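Local structure of sensor protein (2R78) at residues Ala15-His19 with Asp35-Ala39; Pro80-Arg85 with Thr96-His102; Ile44-Glu50 with Trp88-Gly92; Val58-Gly62 with Arg85-Thr89. The protein is probably a sensor histidine kinase of a two-component system, phosphorylating a protein histidine from ATP; this chain is its PAS domain. One frame throughout, in Å; residues are numbered along the deposited sequence.

Interaction 1. Residues Ala15-His19 with Asp35-Ala39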
loop_
_atom_site.group_PDB
_atom_site.type_symbol
_atom_site.label_atom_id
_atom_site.label_comp_id
_atom_site.label_asym_id
_atom_site.label_seq_id
_atom_site.Cartn_x
_atom_site.Cartn_y
_atom_site.Cartn_z
ATOM N N ALA B 15 -4.582 -8.727 -0.006
ATOM C CA ALA B 15 -4.949 -8.053 -1.251
ATOM C C ALA B 15 -4.023 -6.861 -1.559
ATOM O O ALA B 15 -3.502 -6.705 -2.688
ATOM C CB ALA B 15 -6.428 -7.586 -1.195
ATOM N N LEU B 16 -3.820 -6.023 -0.553
ATOM C CA LEU B 16 -3.010 -4.813 -0.738
ATOM C C LEU B 16 -1.549 -5.197 -1.047
ATOM O O LEU B 16 -0.898 -4.590 -1.910
ATOM C CB LEU B 16 -3.117 -3.957 0.523
ATOM C CG LEU B 16 -2.465 -2.591 0.526
ATOM C CD1 LEU B 16 -2.874 -1.760 -0.716
ATOM C CD2 LEU B 16 -2.791 -1.855 1.843
ATOM N N PHE B 17 -1.043 -6.198 -0.336
ATOM C CA PHE B 17 0.320 -6.698 -0.576
ATOM C C PHE B 17 0.463 -7.162 -2.036
ATOM O O PHE B 17 1.377 -6.738 -2.748
ATOM C CB PHE B 17 0.616 -7.826 0.396
ATOM C CG PHE B 17 2.047 -8.250 0.427
ATOM C CD1 PHE B 17 2.965 -7.541 1.223
ATOM C CD2 PHE B 17 2.482 -9.358 -0.271
ATOM C CE1 PHE B 17 4.277 -7.931 1.295
ATOM C CE2 PHE B 17 3.846 -9.766 -0.175
ATOM C CZ PHE B 17 4.708 -9.060 0.598
ATOM N N GLU B 18 -0.462 -8.013 -2.486
ATOM C CA GLU B 18 -0.456 -8.476 -3.874
ATOM C C GLU B 18 -0.565 -7.325 -4.893
ATOM O O GLU B 18 0.166 -7.310 -5.893
ATOM C CB GLU B 18 -1.596 -9.478 -4.125
ATOM C CG GLU B 18 -1.643 -9.866 -5.568
ATOM C CD GLU B 18 -2.625 -10.959 -5.908
ATOM O OE1 GLU B 18 -3.360 -11.408 -5.003
ATOM O OE2 GLU B 18 -2.654 -11.348 -7.115
ATOM N N HIS B 19 -1.483 -6.390 -4.641
ATOM C CA HIS B 19 -1.903 -5.441 -5.695
ATOM C C HIS B 19 -1.262 -4.044 -5.632
ATOM O O HIS B 19 -1.447 -3.223 -6.536
ATOM C CB HIS B 19 -3.411 -5.333 -5.711
ATOM C CG HIS B 19 -4.106 -6.599 -6.096
ATOM N ND1 HIS B 19 -3.928 -7.204 -7.324
ATOM C CD2 HIS B 19 -4.989 -7.371 -5.417
ATOM C CE1 HIS B 19 -4.663 -8.301 -7.375
ATOM N NE2 HIS B 19 -5.336 -8.412 -6.245
ATOM N N ASP B 35 9.409 -11.292 3.605
ATOM C CA ASP B 35 8.500 -11.325 2.457
ATOM C C ASP B 35 8.680 -10.067 1.628
ATOM O O ASP B 35 9.208 -9.049 2.132
ATOM C CB ASP B 35 7.048 -11.470 2.928
ATOM C CG ASP B 35 6.135 -12.137 1.908
ATOM O OD1 ASP B 35 6.565 -12.381 0.735
ATOM O OD2 ASP B 35 4.954 -12.405 2.296
ATOM N N VAL B 36 8.280 -10.154 0.361
ATOM C CA VAL B 36 8.396 -9.064 -0.615
ATOM C C VAL B 36 7.272 -9.191 -1.620
ATOM O O VAL B 36 6.916 -10.299 -2.038
ATOM C CB VAL B 36 9.743 -9.041 -1.403
ATOM C CG1 VAL B 36 10.858 -8.641 -0.473
ATOM C CG2 VAL B 36 9.991 -10.380 -2.115
ATOM N N ASN B 37 6.700 -8.058 -1.995
ATOM C CA ASN B 37 5.521 -8.124 -2.844
ATOM C C ASN B 37 5.846 -8.175 -4.333
ATOM O O ASN B 37 6.998 -7.962 -4.749
ATOM C CB ASN B 37 4.515 -7.033 -2.490
ATOM C CG ASN B 37 4.865 -5.702 -3.032
ATOM O OD1 ASN B 37 6.030 -5.403 -3.343
ATOM N ND2 ASN B 37 3.866 -4.840 -3.095
ATOM N N PRO B 38 4.844 -8.475 -5.159
ATOM C CA PRO B 38 5.177 -8.545 -6.574
ATOM C C PRO B 38 5.799 -7.263 -7.160
ATOM O O PRO B 38 6.671 -7.352 -8.045
ATOM C CB PRO B 38 3.827 -8.843 -7.229
ATOM C CG PRO B 38 3.078 -9.589 -6.180
ATOM C CD PRO B 38 3.460 -8.902 -4.889
ATOM N N ALA B 39 5.341 -6.101 -6.700
ATOM C CA ALA B 39 5.842 -4.827 -7.214
ATOM C C ALA B 39 7.349 -4.706 -7.024
ATOM O O ALA B 39 8.034 -4.245 -7.941
ATOM C CB ALA B 39 5.128 -3.650 -6.598
HETATM O O HOH W 1 2.386 -5.743 -6.072
#

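Interaction 2. Residues Pro80-Arg85 with Thr96-His102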
loop_
_atom_site.group_PDB
_atom_site.type_symbol
_atom_site.label_atom_id
_atom_site.label_comp_id
_atom_site.label_asym_id
_atom_site.label_seq_id
_atom_site.Cartn_x
_atom_site.Cartn_y
_atom_site.Cartn_z
ATOM N N PRO B 80 10.490 5.689 13.087
ATOM C CA PRO B 80 10.221 5.259 11.705
ATOM C C PRO B 80 11.267 5.833 10.750
ATOM O O PRO B 80 11.724 6.947 10.938
ATOM C CB PRO B 80 8.850 5.859 11.374
ATOM C CG PRO B 80 8.352 6.475 12.620
ATOM C CD PRO B 80 9.389 6.480 13.665
ATOM N N LEU B 81 11.651 5.034 9.765
ATOM C CA LEU B 81 12.574 5.451 8.745
ATOM C C LEU B 81 11.770 6.091 7.636
ATOM O O LEU B 81 10.698 5.594 7.256
ATOM C CB LEU B 81 13.345 4.234 8.233
ATOM C CG LEU B 81 14.324 4.462 7.085
ATOM C CD1 LEU B 81 15.553 3.539 7.201
ATOM C CD2 LEU B 81 13.663 4.339 5.757
ATOM N N ARG B 82 12.287 7.205 7.125
ATOM C CA ARG B 82 11.801 7.795 5.901
ATOM C C ARG B 82 12.979 8.480 5.250
ATOM O O ARG B 82 13.396 9.572 5.678
ATOM C CB ARG B 82 10.712 8.819 6.164
ATOM C CG ARG B 82 10.280 9.582 4.944
ATOM C CD ARG B 82 9.502 8.733 3.971
ATOM N NE ARG B 82 8.287 8.205 4.601
ATOM C CZ ARG B 82 7.072 8.755 4.565
ATOM N NH1 ARG B 82 6.829 9.909 3.934
ATOM N NH2 ARG B 82 6.080 8.138 5.191
ATOM N N GLU B 83 13.536 7.799 4.271
ATOM C CA GLU B 83 14.646 8.348 3.531
ATOM C C GLU B 83 14.830 7.648 2.200
ATOM O O GLU B 83 14.287 6.541 1.967
ATOM C CB GLU B 83 15.909 8.277 4.384
ATOM C CG GLU B 83 16.452 6.929 4.636
ATOM C CD GLU B 83 17.529 6.933 5.750
ATOM O OE1 GLU B 83 18.744 6.955 5.416
ATOM O OE2 GLU B 83 17.155 6.973 6.962
ATOM N N GLU B 84 15.567 8.312 1.315
ATOM C CA GLU B 84 15.814 7.787 0.001
ATOM C C GLU B 84 17.065 6.931 0.013
ATOM O O GLU B 84 18.046 7.232 0.712
ATOM C CB GLU B 84 15.975 8.932 -0.981
ATOM C CG GLU B 84 14.713 9.776 -1.137
ATOM C CD GLU B 84 14.833 10.839 -2.191
ATOM O OE1 GLU B 84 15.941 10.954 -2.775
ATOM O OE2 GLU B 84 13.835 11.592 -2.372
ATOM N N ARG B 85 17.036 5.875 -0.793
ATOM C CA ARG B 85 18.190 5.036 -0.992
ATOM C C ARG B 85 18.336 4.661 -2.462
ATOM O O ARG B 85 17.351 4.384 -3.122
ATOM C CB ARG B 85 18.069 3.757 -0.168
ATOM C CG ARG B 85 18.126 4.017 1.292
ATOM C CD ARG B 85 19.472 4.474 1.733
ATOM N NE ARG B 85 20.521 3.439 1.748
ATOM C CZ ARG B 85 21.784 3.684 2.074
ATOM N NH1 ARG B 85 22.169 4.933 2.412
ATOM N NH2 ARG B 85 22.673 2.717 2.093
ATOM N N THR B 96 16.621 4.716 -7.684
ATOM C CA THR B 96 16.505 5.462 -6.425
ATOM C C THR B 96 15.063 5.377 -5.967
ATOM O O THR B 96 14.122 5.600 -6.737
ATOM C CB THR B 96 16.977 6.909 -6.544
ATOM O OG1 THR B 96 18.364 6.884 -6.912
ATOM C CG2 THR B 96 16.846 7.629 -5.234
ATOM N N VAL B 97 14.923 4.981 -4.722
ATOM C CA VAL B 97 13.621 4.838 -4.106
ATOM C C VAL B 97 13.524 5.588 -2.812
ATOM O O VAL B 97 14.542 5.883 -2.161
ATOM C CB VAL B 97 13.247 3.380 -3.865
ATOM C CG1 VAL B 97 13.233 2.617 -5.205
ATOM C CG2 VAL B 97 14.191 2.715 -2.864
ATOM N N GLU B 98 12.297 5.970 -2.457
ATOM C CA GLU B 98 12.058 6.493 -1.135
ATOM C C GLU B 98 11.545 5.359 -0.277
ATOM O O GLU B 98 10.517 4.748 -0.612
ATOM C CB GLU B 98 11.015 7.584 -1.140
ATOM C CG GLU B 98 10.880 8.212 0.217
ATOM C CD GLU B 98 9.728 9.172 0.290
ATOM O OE1 GLU B 98 8.562 8.701 0.307
ATOM O OE2 GLU B 98 10.003 10.391 0.322
ATOM N N LEU B 99 12.231 5.120 0.832
ATOM C CA LEU B 99 11.870 4.047 1.737
ATOM C C LEU B 99 11.152 4.606 2.968
ATOM O O LEU B 99 11.575 5.612 3.528
ATOM C CB LEU B 99 13.116 3.285 2.192
ATOM C CG LEU B 99 14.004 2.610 1.152
ATOM C CD1 LEU B 99 15.269 2.026 1.861
ATOM C CD2 LEU B 99 13.276 1.526 0.369
ATOM N N SER B 100 10.124 3.896 3.415
ATOM C CA SER B 100 9.524 4.101 4.719
ATOM C C SER B 100 9.601 2.759 5.433
ATOM O O SER B 100 9.483 1.704 4.788
ATOM C CB SER B 100 8.089 4.571 4.533
ATOM O OG SER B 100 8.140 5.810 3.813
ATOM N N ALA B 101 9.905 2.774 6.723
ATOM C CA ALA B 101 9.924 1.525 7.470
ATOM C C ALA B 101 9.368 1.776 8.844
ATOM O O ALA B 101 9.705 2.774 9.476
ATOM C CB ALA B 101 11.328 0.929 7.524
ATOM N N HIS B 102 8.483 0.879 9.279
ATOM C CA HIS B 102 7.751 1.020 10.519
ATOM C C HIS B 102 7.804 -0.279 11.320
ATOM O O HIS B 102 7.575 -1.355 10.782
ATOM C CB HIS B 102 6.293 1.393 10.211
ATOM C CG HIS B 102 6.127 2.797 9.696
ATOM N ND1 HIS B 102 6.159 3.108 8.360
ATOM C CD2 HIS B 102 5.943 3.969 10.348
ATOM C CE1 HIS B 102 6.005 4.411 8.206
ATOM N NE2 HIS B 102 5.856 4.955 9.400
HETATM O O HOH W 2 11.185 11.078 -2.504
#

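Interaction 3. Residues Ile44-Glu50 with Trp88-Gly92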
loop_
_atom_site.group_PDB
_atom_site.type_symbol
_atom_site.label_atom_id
_atom_site.label_comp_id
_atom_site.label_asym_id
_atom_site.label_seq_id
_atom_site.Cartn_x
_atom_site.Cartn_y
_atom_site.Cartn_z
ATOM N N ILE B 44 12.919 -4.643 -9.576
ATOM C CA ILE B 44 14.329 -5.036 -9.710
ATOM C C ILE B 44 14.537 -6.376 -10.476
ATOM O O ILE B 44 15.663 -6.860 -10.616
ATOM C CB ILE B 44 15.015 -5.057 -8.324
ATOM C CG1 ILE B 44 14.558 -6.232 -7.467
ATOM C CG2 ILE B 44 14.730 -3.761 -7.554
ATOM C CD1 ILE B 44 15.201 -6.236 -6.116
ATOM N N GLY B 45 13.467 -6.964 -10.995
ATOM C CA GLY B 45 13.551 -8.245 -11.712
ATOM C C GLY B 45 14.139 -9.406 -10.910
ATOM O O GLY B 45 14.844 -10.261 -11.465
ATOM N N TYR B 46 13.870 -9.432 -9.601
ATOM C CA TYR B 46 14.254 -10.552 -8.734
ATOM C C TYR B 46 13.037 -11.417 -8.510
ATOM O O TYR B 46 11.906 -10.922 -8.553
ATOM C CB TYR B 46 14.705 -10.070 -7.353
ATOM C CG TYR B 46 16.116 -9.540 -7.245
ATOM C CD1 TYR B 46 16.758 -8.967 -8.339
ATOM C CD2 TYR B 46 16.795 -9.581 -6.032
ATOM C CE1 TYR B 46 18.039 -8.466 -8.234
ATOM C CE2 TYR B 46 18.080 -9.080 -5.919
ATOM C CZ TYR B 46 18.689 -8.508 -7.031
ATOM O OH TYR B 46 19.966 -8.006 -6.961
ATOM N N THR B 47 13.261 -12.698 -8.236
ATOM C CA THR B 47 12.185 -13.549 -7.753
ATOM C C THR B 47 12.088 -13.347 -6.248
ATOM O O THR B 47 13.041 -12.895 -5.610
ATOM C CB THR B 47 12.414 -15.058 -8.030
ATOM O OG1 THR B 47 13.441 -15.565 -7.164
ATOM C CG2 THR B 47 12.759 -15.305 -9.501
ATOM N N ARG B 48 10.932 -13.706 -5.692
ATOM C CA ARG B 48 10.713 -13.680 -4.252
ATOM C C ARG B 48 11.782 -14.473 -3.481
ATOM O O ARG B 48 12.281 -14.015 -2.467
ATOM C CB ARG B 48 9.293 -14.205 -3.920
ATOM C CG ARG B 48 8.868 -14.043 -2.471
ATOM C CD ARG B 48 7.386 -14.456 -2.246
ATOM N NE ARG B 48 7.037 -14.541 -0.827
ATOM C CZ ARG B 48 7.405 -15.537 -0.014
ATOM N NH1 ARG B 48 8.108 -16.574 -0.467
ATOM N NH2 ARG B 48 7.064 -15.513 1.272
ATOM N N ASP B 49 12.144 -15.660 -3.968
ATOM C CA ASP B 49 13.137 -16.490 -3.276
ATOM C C ASP B 49 14.535 -15.891 -3.251
ATOM O O ASP B 49 15.262 -16.046 -2.282
ATOM C CB ASP B 49 13.189 -17.884 -3.925
ATOM C CG ASP B 49 11.878 -18.610 -3.793
ATOM O OD1 ASP B 49 11.131 -18.287 -2.834
ATOM O OD2 ASP B 49 11.580 -19.481 -4.648
ATOM N N GLU B 50 14.879 -15.197 -4.319
ATOM C CA GLU B 50 16.176 -14.530 -4.437
ATOM C C GLU B 50 16.252 -13.323 -3.527
ATOM O O GLU B 50 17.250 -13.095 -2.842
ATOM C CB GLU B 50 16.380 -14.097 -5.867
ATOM C CG GLU B 50 16.550 -15.278 -6.765
ATOM C CD GLU B 50 16.667 -14.901 -8.206
ATOM O OE1 GLU B 50 15.974 -13.952 -8.669
ATOM O OE2 GLU B 50 17.470 -15.567 -8.884
ATOM N N TRP B 88 21.367 -0.963 -6.121
ATOM C CA TRP B 88 22.182 -1.516 -7.193
ATOM C C TRP B 88 21.894 -3.011 -7.196
ATOM O O TRP B 88 22.237 -3.729 -6.251
ATOM C CB TRP B 88 23.665 -1.317 -6.954
ATOM C CG TRP B 88 24.178 0.061 -7.072
ATOM C CD1 TRP B 88 24.731 0.641 -8.180
ATOM C CD2 TRP B 88 24.226 1.040 -6.041
ATOM N NE1 TRP B 88 25.145 1.917 -7.881
ATOM C CE2 TRP B 88 24.838 2.182 -6.574
ATOM C CE3 TRP B 88 23.834 1.057 -4.708
ATOM C CZ2 TRP B 88 25.053 3.323 -5.811
ATOM C CZ3 TRP B 88 24.051 2.190 -3.955
ATOM C CH2 TRP B 88 24.640 3.303 -4.500
ATOM N N THR B 89 21.246 -3.458 -8.267
ATOM C CA THR B 89 20.897 -4.858 -8.387
ATOM C C THR B 89 22.029 -5.728 -8.971
ATOM O O THR B 89 23.040 -5.240 -9.496
ATOM C CB THR B 89 19.688 -5.042 -9.264
ATOM O OG1 THR B 89 20.052 -4.827 -10.623
ATOM C CG2 THR B 89 18.569 -4.081 -8.859
ATOM N N ARG B 90 21.851 -7.039 -8.849
ATOM C CA ARG B 90 22.945 -7.958 -9.182
ATOM C C ARG B 90 23.207 -7.998 -10.700
ATOM O O ARG B 90 24.279 -8.445 -11.152
ATOM C CB ARG B 90 22.638 -9.359 -8.649
ATOM C CG ARG B 90 21.451 -9.955 -9.316
ATOM C CD ARG B 90 21.167 -11.350 -8.867
ATOM N NE ARG B 90 20.141 -11.877 -9.758
ATOM C CZ ARG B 90 18.946 -12.308 -9.369
ATOM N NH1 ARG B 90 18.079 -12.734 -10.283
ATOM N NH2 ARG B 90 18.622 -12.331 -8.084
ATOM N N ASN B 91 22.230 -7.532 -11.488
ATOM C CA ASN B 91 22.379 -7.504 -12.927
ATOM C C ASN B 91 22.885 -6.164 -13.440
ATOM O O ASN B 91 22.888 -5.946 -14.649
ATOM C CB ASN B 91 21.041 -7.806 -13.603
ATOM C CG ASN B 91 20.205 -6.582 -13.791
ATOM O OD1 ASN B 91 19.652 -6.336 -14.881
ATOM N ND2 ASN B 91 20.109 -5.778 -12.744
ATOM N N GLY B 92 23.248 -5.244 -12.539
ATOM C CA GLY B 92 23.839 -3.964 -12.934
ATOM C C GLY B 92 22.893 -2.769 -12.948
ATOM O O GLY B 92 23.305 -1.656 -13.233
HETATM O O HOH W 3 17.868 -6.240 -11.874
#

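Interaction 4. Residues Val58-Gly62 with Arg85-Thr89. With ACT (acetate ion), chain G.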
loop_
_atom_site.group_PDB
_atom_site.type_symbol
_atom_site.label_atom_id
_atom_site.label_comp_id
_atom_site.label_asym_id
_atom_site.label_seq_id
_atom_site.Cartn_x
_atom_site.Cartn_y
_atom_site.Cartn_z
ATOM N N VAL B 58 22.306 -4.636 1.756
ATOM C CA VAL B 58 23.065 -5.173 0.636
ATOM C C VAL B 58 22.689 -4.458 -0.673
ATOM O O VAL B 58 23.551 -3.974 -1.392
ATOM C CB VAL B 58 22.788 -6.682 0.528
ATOM C CG1 VAL B 58 23.389 -7.253 -0.768
ATOM C CG2 VAL B 58 23.332 -7.408 1.790
ATOM N N LEU B 59 21.387 -4.318 -0.939
ATOM C CA LEU B 59 20.959 -3.702 -2.196
ATOM C C LEU B 59 21.405 -2.258 -2.265
ATOM O O LEU B 59 21.735 -1.786 -3.333
ATOM C CB LEU B 59 19.439 -3.718 -2.384
ATOM C CG LEU B 59 18.893 -5.079 -2.817
ATOM C CD1 LEU B 59 17.394 -5.118 -2.606
ATOM C CD2 LEU B 59 19.212 -5.334 -4.271
ATOM N N SER B 60 21.334 -1.534 -1.144
ATOM C CA SER B 60 21.677 -0.095 -1.155
ATOM C C SER B 60 23.136 0.208 -0.742
ATOM O O SER B 60 23.517 1.372 -0.480
ATOM C CB SER B 60 20.692 0.695 -0.284
ATOM O OG SER B 60 20.863 0.475 1.099
ATOM N N ARG B 61 23.962 -0.842 -0.713
ATOM C CA ARG B 61 25.386 -0.675 -0.363
ATOM C C ARG B 61 25.566 0.077 0.979
ATOM O O ARG B 61 26.296 1.074 1.057
ATOM C CB ARG B 61 26.130 -0.022 -1.492
ATOM C CG ARG B 61 26.179 -0.887 -2.717
ATOM C CD ARG B 61 27.051 -0.289 -3.825
ATOM N NE ARG B 61 27.061 -1.227 -4.944
ATOM C CZ ARG B 61 27.385 -0.920 -6.204
ATOM N NH1 ARG B 61 27.799 0.295 -6.542
ATOM N NH2 ARG B 61 27.307 -1.863 -7.133
ATOM N N GLY B 62 24.869 -0.411 2.000
ATOM C CA GLY B 62 24.915 0.172 3.353
ATOM C C GLY B 62 25.582 -0.691 4.380
ATOM O O GLY B 62 25.492 -0.388 5.566
ATOM N N ARG B 85 17.036 5.875 -0.793
ATOM C CA ARG B 85 18.190 5.036 -0.992
ATOM C C ARG B 85 18.336 4.661 -2.462
ATOM O O ARG B 85 17.351 4.384 -3.122
ATOM C CB ARG B 85 18.069 3.757 -0.168
ATOM C CG ARG B 85 18.126 4.017 1.292
ATOM C CD ARG B 85 19.472 4.474 1.733
ATOM N NE ARG B 85 20.521 3.439 1.748
ATOM C CZ ARG B 85 21.784 3.684 2.074
ATOM N NH1 ARG B 85 22.169 4.933 2.412
ATOM N NH2 ARG B 85 22.673 2.717 2.093
ATOM N N THR B 86 19.564 4.689 -2.955
ATOM C CA THR B 86 19.895 4.114 -4.265
ATOM C C THR B 86 20.116 2.605 -4.105
ATOM O O THR B 86 20.718 2.168 -3.106
ATOM C CB THR B 86 21.144 4.770 -4.863
ATOM O OG1 THR B 86 20.921 6.184 -5.034
ATOM C CG2 THR B 86 21.494 4.119 -6.195
ATOM N N VAL B 87 19.541 1.842 -5.036
ATOM C CA VAL B 87 19.651 0.376 -5.050
ATOM C C VAL B 87 20.438 -0.013 -6.297
ATOM O O VAL B 87 20.213 0.554 -7.367
ATOM C CB VAL B 87 18.227 -0.262 -5.019
ATOM C CG1 VAL B 87 18.211 -1.720 -5.459
ATOM C CG2 VAL B 87 17.641 -0.098 -3.610
ATOM N N TRP B 88 21.367 -0.963 -6.121
ATOM C CA TRP B 88 22.182 -1.516 -7.193
ATOM C C TRP B 88 21.894 -3.011 -7.196
ATOM O O TRP B 88 22.237 -3.729 -6.251
ATOM C CB TRP B 88 23.665 -1.317 -6.954
ATOM C CG TRP B 88 24.178 0.061 -7.072
ATOM C CD1 TRP B 88 24.731 0.641 -8.180
ATOM C CD2 TRP B 88 24.226 1.040 -6.041
ATOM N NE1 TRP B 88 25.145 1.917 -7.881
ATOM C CE2 TRP B 88 24.838 2.182 -6.574
ATOM C CE3 TRP B 88 23.834 1.057 -4.708
ATOM C CZ2 TRP B 88 25.053 3.323 -5.811
ATOM C CZ3 TRP B 88 24.051 2.190 -3.955
ATOM C CH2 TRP B 88 24.640 3.303 -4.500
ATOM N N THR B 89 21.246 -3.458 -8.267
ATOM C CA THR B 89 20.897 -4.858 -8.387
ATOM C C THR B 89 22.029 -5.728 -8.971
ATOM O O THR B 89 23.040 -5.240 -9.496
ATOM C CB THR B 89 19.688 -5.042 -9.264
ATOM O OG1 THR B 89 20.052 -4.827 -10.623
ATOM C CG2 THR B 89 18.569 -4.081 -8.859
HETATM C C ACT G . 18.449 -2.129 1.470
HETATM O O ACT G . 18.149 -3.316 1.761
HETATM O OXT ACT G . 19.686 -1.888 1.321
HETATM C CH3 ACT G . 17.379 -1.058 1.324
HETATM O O HOH W 4 24.129 -3.823 -4.107
HETATM O O HOH W 5 25.708 3.304 2.954
#

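Interaction 1. Residues Ala15-His19 with Asp35-Ala39
The Phe17 ring reaches from the last turn of helix 6-19 over the backbone where strand 33-36 gives way to helix 38-44. Asn37 CB lies 3.6 Å from the centroid of the Phe17 ring and 9° off its normal, a CH-pi contact over the face, while Phe17 CZ approaches Val36 C to 3.4 Å and Asp35 CG to 3.6 Å. Phe17 contributes 109 Å² of the 257 Å² buried between the segments. The amide of Asn37 adds the polar link: its ND2 donates to Phe17 O (3.1 Å, 149°). ND2 also bonds to Asp22 O, and Asn37 OD1 accepts from Ile24 N and, as the N-cap of helix 38-44, from Ile40 N. Next to the cap, Pro38 CG packs 3.7 Å from Glu18 O, and a water donates to Glu18 O (2.7 Å) and accepts weakly from Ala39 N (3.0 Å). Although Asp35 CG touches the ring, its OD1 is engaged in a salt bridge with Arg48. One asparagine thus serves both Phe17 O, in the last turn of helix 6-19, and an amide at the start of the next helix, so these polar groups are hydrogen-bonded beside an apolar contact with the Phe17 ring.

Interaction 2. Residues Pro80-Arg85 with Thr96-His102
Strands 81-85 and 96-102 run antiparallel, their short axes 4.5 Å apart at closest and 160° between directions, as the two arms of the hairpin at one edge of the PAS sheet. Three hydrogen-bonded pairs set the register: Leu81 N to Ala101 O (3.0 Å) with Ala101 N to Leu81 O (3.0 Å), Glu83 with Leu99, and Arg85 with Val97. At the non-hydrogen-bonded pair Glu84-Glu98 the CA atoms come within 4.1 Å. On the face carrying Leu81, Leu99 and Ala101, Leu81 CD2 meets Leu99 CB at 3.8 Å and Arg85 CG lies 3.5 Å from Leu99 CD1; Trp67 and Ile75 of helix 67-76 cover Leu81. The other face is polar: Arg82 NE sits 2.5 Å from Ser100 OG, and one water donates to both Glu84 OE2 (2.7 Å) and Glu98 OE2 (3.1 Å). Ile21 of the second subunit packs on Arg82 and Glu98. Chemically, then, the hairpin is two-sided: an apolar patch alongside Glu83 and Arg85 on one face, and a polar face whose paired carboxylates share a water.

Interaction 3. Residues Ile44-Glu50 with Trp88-Gly92
Arg90, Tyr46 and Thr89 account for most of the 293 Å² buried here, with 102, 70 and 51 Å² respectively. The guanidinium of Arg90 lies flat on the Tyr46 ring, centres 4.3 Å apart and planes at 19°, so Arg90 CZ, 18° off the ring normal, makes a cation-pi contact. At the edge of the same group, Arg90 NH1 forms a salt bridge with Glu50 OE1 (2.9 Å, 151°). Tyr46 is held at its other end as well: its OH accepts from Arg90 N (2.8 Å, 145°). Thr89 directs its CB toward the opposite segment and sets CG2 3.7 Å from Ile44 CB, while a water accepts from Thr89 OG1 (2.9 Å) and donates to Ile44 O (2.6 Å). Glu50 is fixed by local bonds, since Thr47 N donates to its OE1 (3.0 Å) and Glu50 N to Thr47 OG1 (3.2 Å). The contact therefore joins two recognised motifs, a capping box at the start of helix 48-51, preceded by the Schellman motif at Gly45, and the type I turn Thr89-Gly92 in the hairpin connection of the PAS fold.

Interaction 4. Residues Val58-Gly62 with Arg85-Thr89
Hydrogen bonding defines the backbone approach. Trp88 N donates to Leu59 O (2.9 Å, nearly straight at 173°), and two CA-H...O contacts support it: Val87 CA to Leu59 O at 3.5 Å and Ser60 CA to Thr86 O at 3.1 Å. The type I turn Val58-Arg61, closed by Arg61 N to Val58 O (3.2 Å), thus lies against the edge strand 81-88. Among side chains, Arg85 NH2 donates to Ser60 OG (3.0 Å, 147°), with a weak second bond from Arg85 NE to Ser60 OG (3.1 Å). Water extends this by accepting from Arg85 NH2 (3.2 Å) and donating to Arg61 O (3.0 Å).

Stacking dominates the outer side. The Arg61 guanidinium lies parallel to Trp88, planes at 8°, with Arg61 CZ 3.6 Å from the centroid of the five-membered ring, a cation-pi contact; Arg61 CD adds a CH-pi contact to the six-membered ring at 3.9 Å. Apolar packing is modest: Leu59 CB meets Val87 CG1 at 3.9 Å.

An acetate, probably from the crystallisation liquor, accepts from Ser60 N (3.0 Å) and Ser60 OG (2.6 Å); Tyr33 and Gly57 also bind it. Ser60 OG therefore acts as donor to the anion and acceptor from Arg85, which links the cationic side chain through one hydroxyl to a polar niche able to hold a carboxylate.

Overall arrangement
From the N terminus, interaction 1 closes first, bringing the end of helix 6-19 back to the end of strand 33-36 across the intervening 23-27 hairpin strand. It is complete before the others open, yet touches interaction 3 through the Asp35-Arg48 salt bridge. Interactions 3 and 4 start from 44-50 and 58-62 and close on the same stretch of the second hairpin, sharing Trp88 and Thr89, interaction 4 starting later in the chain. Interaction 2 is that hairpin itself; it crosses both, and shares Arg85 with interaction 4. Interactions 3 and 4 tie the region between strands 33-36 and 81-88 to the far end of strand 81-88 and the loop after it, while interactions 1 and 2 also meet the second subunit.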